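Local coordinates for protein dally-like, isoform A (Drosophila melanogaster, PDB 6XTZ) that binds Wnt and Hedgehog family proteins as a cell-surface glypican and shields the palmitoleate lipid of Wnt so that signalling can reach distant cells, at residues 192-195 against 196-200; 288-291 against 292-296. The protein carries 5 engineered substitutions. All coordinates share one frame; numbering follows the deposited sequence.

Contact 1: residues 192-195 against 196-200; sequences QIKR and SFVAT
Ile193, with CG1 beside its backbone N (chi1 -70°) and CG2 therefore opposite that N, points CG2 obliquely up the helix toward the ring of Phe197, whose side chain projects from the helix in the same direction. This is i to i+4 packing within helix 185-216, one of the long helices of the glypican core. The two side chains lie side by side, and Ile193 CG2 meets Phe197 CD1 at 3.8 Å. The ring also presents that edge to Ile193 O, which lies in its plane 3.3 Å from CD1. The same oxygen accepts from Phe197 N at 3.0 Å.

A flat aromatic suits this buried place because it reaches Leu95, Leu128 and Leu139 on three other helices. With an alanine here, Ile193 CG2 would probably lose its neighbour and a gap would open between those helices.

On another face, Lys194, bent at chi2 (-101°), lays its aliphatic CE beside Val198 CG2 at 4.2 Å, while NZ makes a weak bond to Gly539 O. Ser196 is small enough for this buried place, and its hydroxyl is satisfied by a bond to Phe287 O. Its carbonyl serves Thr200 twice: besides the helical bond from Thr200 N, Thr200 OG1 donates to Ser196 O at 2.6 Å, the two donors arriving from opposite faces of the carbonyl plane.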
loop_
_atom_site.group_PDB
_atom_site.type_symbol
_atom_site.label_atom_id
_atom_site.label_comp_id
_atom_site.label_asym_id
_atom_site.label_seq_id
_atom_site.Cartn_x
_atom_site.Cartn_y
_atom_site.Cartn_z
ATOM N N GLN A 192 -15.469 5.193 19.573
ATOM C CA GLN A 192 -14.204 4.474 19.681
ATOM C C GLN A 192 -14.265 3.120 18.987
ATOM O O GLN A 192 -13.258 2.667 18.431
ATOM C CB GLN A 192 -13.817 4.312 21.150
ATOM C CG GLN A 192 -13.473 5.628 21.835
ATOM C CD GLN A 192 -13.199 5.467 23.319
ATOM O OE1 GLN A 192 -13.087 4.350 23.825
ATOM N NE2 GLN A 192 -13.095 6.586 24.025
ATOM N N ILE A 193 -15.427 2.465 19.000
ATOM C CA ILE A 193 -15.579 1.217 18.258
ATOM C C ILE A 193 -15.585 1.486 16.758
ATOM O O ILE A 193 -14.928 0.780 15.982
ATOM C CB ILE A 193 -16.853 0.479 18.706
ATOM C CG1 ILE A 193 -16.691 -0.060 20.129
ATOM C CG2 ILE A 193 -17.191 -0.650 17.742
ATOM C CD1 ILE A 193 -17.915 -0.780 20.648
ATOM N N LYS A 194 -16.319 2.514 16.327
ATOM C CA LYS A 194 -16.393 2.833 14.905
ATOM C C LYS A 194 -15.021 3.199 14.354
ATOM O O LYS A 194 -14.607 2.694 13.304
ATOM C CB LYS A 194 -17.396 3.966 14.679
ATOM C CG LYS A 194 -17.512 4.437 13.234
ATOM C CD LYS A 194 -16.741 5.730 13.006
ATOM C CE LYS A 194 -16.990 6.287 11.621
ATOM N NZ LYS A 194 -16.185 7.518 11.373
ATOM N N ARG A 195 -14.298 4.079 15.052
ATOM C CA ARG A 195 -12.953 4.443 14.616
ATOM C C ARG A 195 -12.056 3.217 14.516
ATOM O O ARG A 195 -11.269 3.087 13.571
ATOM C CB ARG A 195 -12.338 5.457 15.578
ATOM C CG ARG A 195 -12.975 6.831 15.572
ATOM C CD ARG A 195 -12.443 7.627 16.749
ATOM N NE ARG A 195 -12.799 9.040 16.694
ATOM C CZ ARG A 195 -12.449 9.926 17.619
ATOM N NH1 ARG A 195 -11.734 9.540 18.667
ATOM N NH2 ARG A 195 -12.807 11.197 17.498
ATOM N N SER A 196 -12.162 2.305 15.485
ATOM C CA SER A 196 -11.288 1.137 15.511
ATOM C C SER A 196 -11.559 0.219 14.325
ATOM O O SER A 196 -10.625 -0.255 13.669
ATOM C CB SER A 196 -11.465 0.384 16.828
ATOM O OG SER A 196 -10.506 -0.651 16.951
ATOM N N PHE A 197 -12.836 -0.039 14.031
ATOM C CA PHE A 197 -13.169 -0.959 12.949
ATOM C C PHE A 197 -12.878 -0.353 11.582
ATOM O O PHE A 197 -12.465 -1.065 10.658
ATOM C CB PHE A 197 -14.634 -1.382 13.054
ATOM C CG PHE A 197 -14.849 -2.593 13.914
ATOM C CD1 PHE A 197 -14.943 -2.475 15.291
ATOM C CD2 PHE A 197 -14.948 -3.852 13.344
ATOM C CE1 PHE A 197 -15.135 -3.591 16.084
ATOM C CE2 PHE A 197 -15.142 -4.972 14.132
ATOM C CZ PHE A 197 -15.235 -4.841 15.502
ATOM N N VAL A 198 -13.089 0.956 11.427
ATOM C CA VAL A 198 -12.767 1.605 10.160
ATOM C C VAL A 198 -11.262 1.592 9.926
ATOM O O VAL A 198 -10.790 1.266 8.832
ATOM C CB VAL A 198 -13.333 3.036 10.124
ATOM C CG1 VAL A 198 -12.865 3.758 8.870
ATOM C CG2 VAL A 198 -14.850 3.005 10.178
ATOM N N ALA A 199 -10.483 1.933 10.956
ATOM C CA ALA A 199 -9.031 1.936 10.811
ATOM C C ALA A 199 -8.493 0.528 10.583
ATOM O O ALA A 199 -7.551 0.337 9.806
ATOM C CB ALA A 199 -8.380 2.567 12.041
ATOM N N THR A 200 -9.082 -0.470 11.246
ATOM C CA THR A 200 -8.598 -1.840 11.101
ATOM C C THR A 200 -8.878 -2.377 9.703
ATOM O O THR A 200 -7.996 -2.964 9.064
ATOM C CB THR A 200 -9.237 -2.739 12.160
ATOM O OG1 THR A 200 -8.982 -2.200 13.463
ATOM C CG2 THR A 200 -8.665 -4.146 12.078
#

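Contact 2: residues 288-291 against 292-296; sequences NIVM and VVEPL. With O18 (O-palmitoleoyl serine), chain H.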
loop_
_atom_site.group_PDB
_atom_site.type_symbol
_atom_site.label_atom_id
_atom_site.label_comp_id
_atom_site.label_asym_id
_atom_site.label_seq_id
_atom_site.Cartn_x
_atom_site.Cartn_y
_atom_site.Cartn_z
ATOM N N ASN A 288 -6.780 1.100 19.050
ATOM C CA ASN A 288 -6.643 -0.332 19.275
ATOM C C ASN A 288 -7.941 -0.903 19.833
ATOM O O ASN A 288 -8.498 -0.381 20.803
ATOM C CB ASN A 288 -5.481 -0.607 20.228
ATOM C CG ASN A 288 -5.049 -2.060 20.218
ATOM O OD1 ASN A 288 -5.875 -2.966 20.319
ATOM N ND2 ASN A 288 -3.748 -2.289 20.081
ATOM N N ILE A 289 -8.421 -1.982 19.211
ATOM C CA ILE A 289 -9.690 -2.573 19.616
ATOM C C ILE A 289 -9.609 -3.175 21.013
ATOM O O ILE A 289 -10.644 -3.389 21.655
ATOM C CB ILE A 289 -10.137 -3.622 18.581
ATOM C CG1 ILE A 289 -11.626 -3.935 18.739
ATOM C CG2 ILE A 289 -9.306 -4.892 18.706
ATOM C CD1 ILE A 289 -12.520 -2.721 18.633
ATOM N N VAL A 290 -8.401 -3.449 21.510
ATOM C CA VAL A 290 -8.260 -3.957 22.869
ATOM C C VAL A 290 -8.489 -2.844 23.884
ATOM O O VAL A 290 -8.954 -3.098 25.002
ATOM C CB VAL A 290 -6.879 -4.618 23.043
ATOM C CG1 VAL A 290 -6.741 -5.232 24.425
ATOM C CG2 VAL A 290 -6.661 -5.674 21.971
ATOM N N MET A 291 -8.192 -1.597 23.512
ATOM C CA MET A 291 -8.339 -0.471 24.425
ATOM C C MET A 291 -9.792 -0.127 24.723
ATOM O O MET A 291 -10.048 0.623 25.670
ATOM C CB MET A 291 -7.630 0.761 23.860
ATOM C CG MET A 291 -6.133 0.581 23.665
ATOM S SD MET A 291 -5.277 0.158 25.195
ATOM C CE MET A 291 -5.644 1.595 26.200
ATOM N N VAL A 292 -10.745 -0.649 23.946
ATOM C CA VAL A 292 -12.158 -0.395 24.202
ATOM C C VAL A 292 -12.840 -1.549 24.925
ATOM O O VAL A 292 -13.956 -1.368 25.440
ATOM C CB VAL A 292 -12.918 -0.079 22.896
ATOM C CG1 VAL A 292 -12.194 1.006 22.110
ATOM C CG2 VAL A 292 -13.089 -1.335 22.059
ATOM N N VAL A 293 -12.211 -2.721 24.990
ATOM C CA VAL A 293 -12.796 -3.876 25.657
ATOM C C VAL A 293 -12.112 -4.206 26.978
ATOM O O VAL A 293 -12.736 -4.860 27.830
ATOM C CB VAL A 293 -12.796 -5.112 24.735
ATOM C CG1 VAL A 293 -13.697 -4.874 23.534
ATOM C CG2 VAL A 293 -11.380 -5.433 24.289
ATOM N N GLU A 294 -10.859 -3.795 27.175
ATOM C CA GLU A 294 -10.216 -3.987 28.473
ATOM C C GLU A 294 -10.944 -3.259 29.596
ATOM O O GLU A 294 -11.235 -3.895 30.624
ATOM C CB GLU A 294 -8.744 -3.565 28.392
ATOM C CG GLU A 294 -7.828 -4.594 27.760
ATOM C CD GLU A 294 -7.202 -5.521 28.783
ATOM O OE1 GLU A 294 -6.299 -6.299 28.408
ATOM O OE2 GLU A 294 -7.607 -5.468 29.964
ATOM N N PRO A 295 -11.273 -1.956 29.486
ATOM C CA PRO A 295 -11.956 -1.293 30.602
ATOM C C PRO A 295 -13.469 -1.322 30.459
ATOM O O PRO A 295 -14.145 -0.353 30.818
ATOM C CB PRO A 295 -11.417 0.136 30.522
ATOM C CG PRO A 295 -11.289 0.359 29.046
ATOM C CD PRO A 295 -10.939 -0.984 28.424
ATOM N N LEU A 296 -14.013 -2.427 29.945
ATOM C CA LEU A 296 -15.436 -2.461 29.627
ATOM C C LEU A 296 -16.301 -2.505 30.881
ATOM O O LEU A 296 -17.392 -1.923 30.899
ATOM C CB LEU A 296 -15.745 -3.652 28.721
ATOM C CG LEU A 296 -17.140 -3.659 28.097
ATOM C CD1 LEU A 296 -17.423 -2.330 27.412
ATOM C CD2 LEU A 296 -17.275 -4.805 27.112
HETATM C CA O18 H . -6.593 -10.486 23.805
HETATM C CB O18 H . -8.012 -11.028 23.841
HETATM C C1 O18 H . -10.129 -9.978 23.973
HETATM C C2 O18 H . -10.983 -8.872 23.428
HETATM C C3 O18 H . -10.970 -8.785 21.907
HETATM C C4 O18 H . -12.027 -7.832 21.368
HETATM C C5 O18 H . -12.152 -7.827 19.854
HETATM C C6 O18 H . -13.318 -6.996 19.339
HETATM C C7 O18 H . -14.678 -7.470 19.823
HETATM C C8 O18 H . -15.845 -6.615 19.336
HETATM C C9 O18 H . -15.817 -5.215 19.866
HETATM C C10 O18 H . -16.663 -4.694 20.734
HETATM C C11 O18 H . -17.821 -5.394 21.373
HETATM C C12 O18 H . -18.824 -4.439 22.016
HETATM C C13 O18 H . -19.955 -5.141 22.752
HETATM C C14 O18 H . -20.992 -4.200 23.348
HETATM C C15 O18 H . -20.440 -3.230 24.374
HETATM C C16 O18 H . -21.510 -2.373 25.016
HETATM C C O18 H . -6.321 -10.351 22.308
HETATM N N O18 H . -6.490 -9.202 24.477
HETATM O OG O18 H . -8.922 -9.993 23.406
HETATM O O11 O18 H . -10.479 -10.759 24.817
HETATM O O O18 H . -5.300 -10.820 21.814
#
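Val290 O is gripped by two backbone donors across one short helical turn, residues 290-293, which lines the palmitoleate pocket of this glypican. Glu294 N approaches it at 3.0 Å, nearly in line with the carbonyl bond, whereas Val293 N comes from above the carbonyl plane at 3.3 Å. The start of the turn is capped by Asn288 in an Asx turn: its OD1 accepts from Val290 N at 2.8 Å in a nearly straight bond (165°). Asparagine suits the position because its other end is useful too, ND2 being bonded to Asp443 OD1.

Apolar contacts follow the same short turn. Ile289 and Val292 set their branches at a slant to each other, CD1 of Ile289 lying 3.7 Å from CG2 of Val292. Val290 and Glu294 instead run alongside, with Val290 CG1 against the aliphatic CG of Glu294 at 3.6 Å, which leaves the glutamate's carboxylate farther out on this exposed side.

The lipid is met by branched aliphatic groups, matched to a greasy chain. Holding CG1 opposite its backbone N (chi1 -162°), Ile289 sets that carbon 3.5 Å from C6 of O-palmitoleoyl serine. Val293 CG2 touches the chain nearer its ester, at C2, 3.6 Å away; Leu95, Phe125 and Phe146 are among the other residues of the pocket.

The turn is then broken by Pro295, the N-cap of helix 296-322. Having no N-H, proline cannot give Met291 O the next helical bond; its ring carbon CD sits there instead, 3.3 Å from Met291 O.

The two contacts, centres about 12 Å apart, pack against each other although far apart in sequence. Contact 1 is buried within the regular helix 185-216, and its backbone bonds follow the i to i+4 pattern; contact 2 is only partly buried, a single irregular turn that depends on a side-chain cap and ends at a proline. Their chemistry follows: an aliphatic side chain against an aromatic ring along one helix in the first, aliphatic groups for a lipid in the second, with Met291 and Glu294 exposed. Ile289 joins them, its CD1 lying 3.8 Å from Phe197 CE1, and Gln192 CB meets Val292 CG1 at 3.8 Å. Both contacts border the same ligand, contact 1 through Ile193.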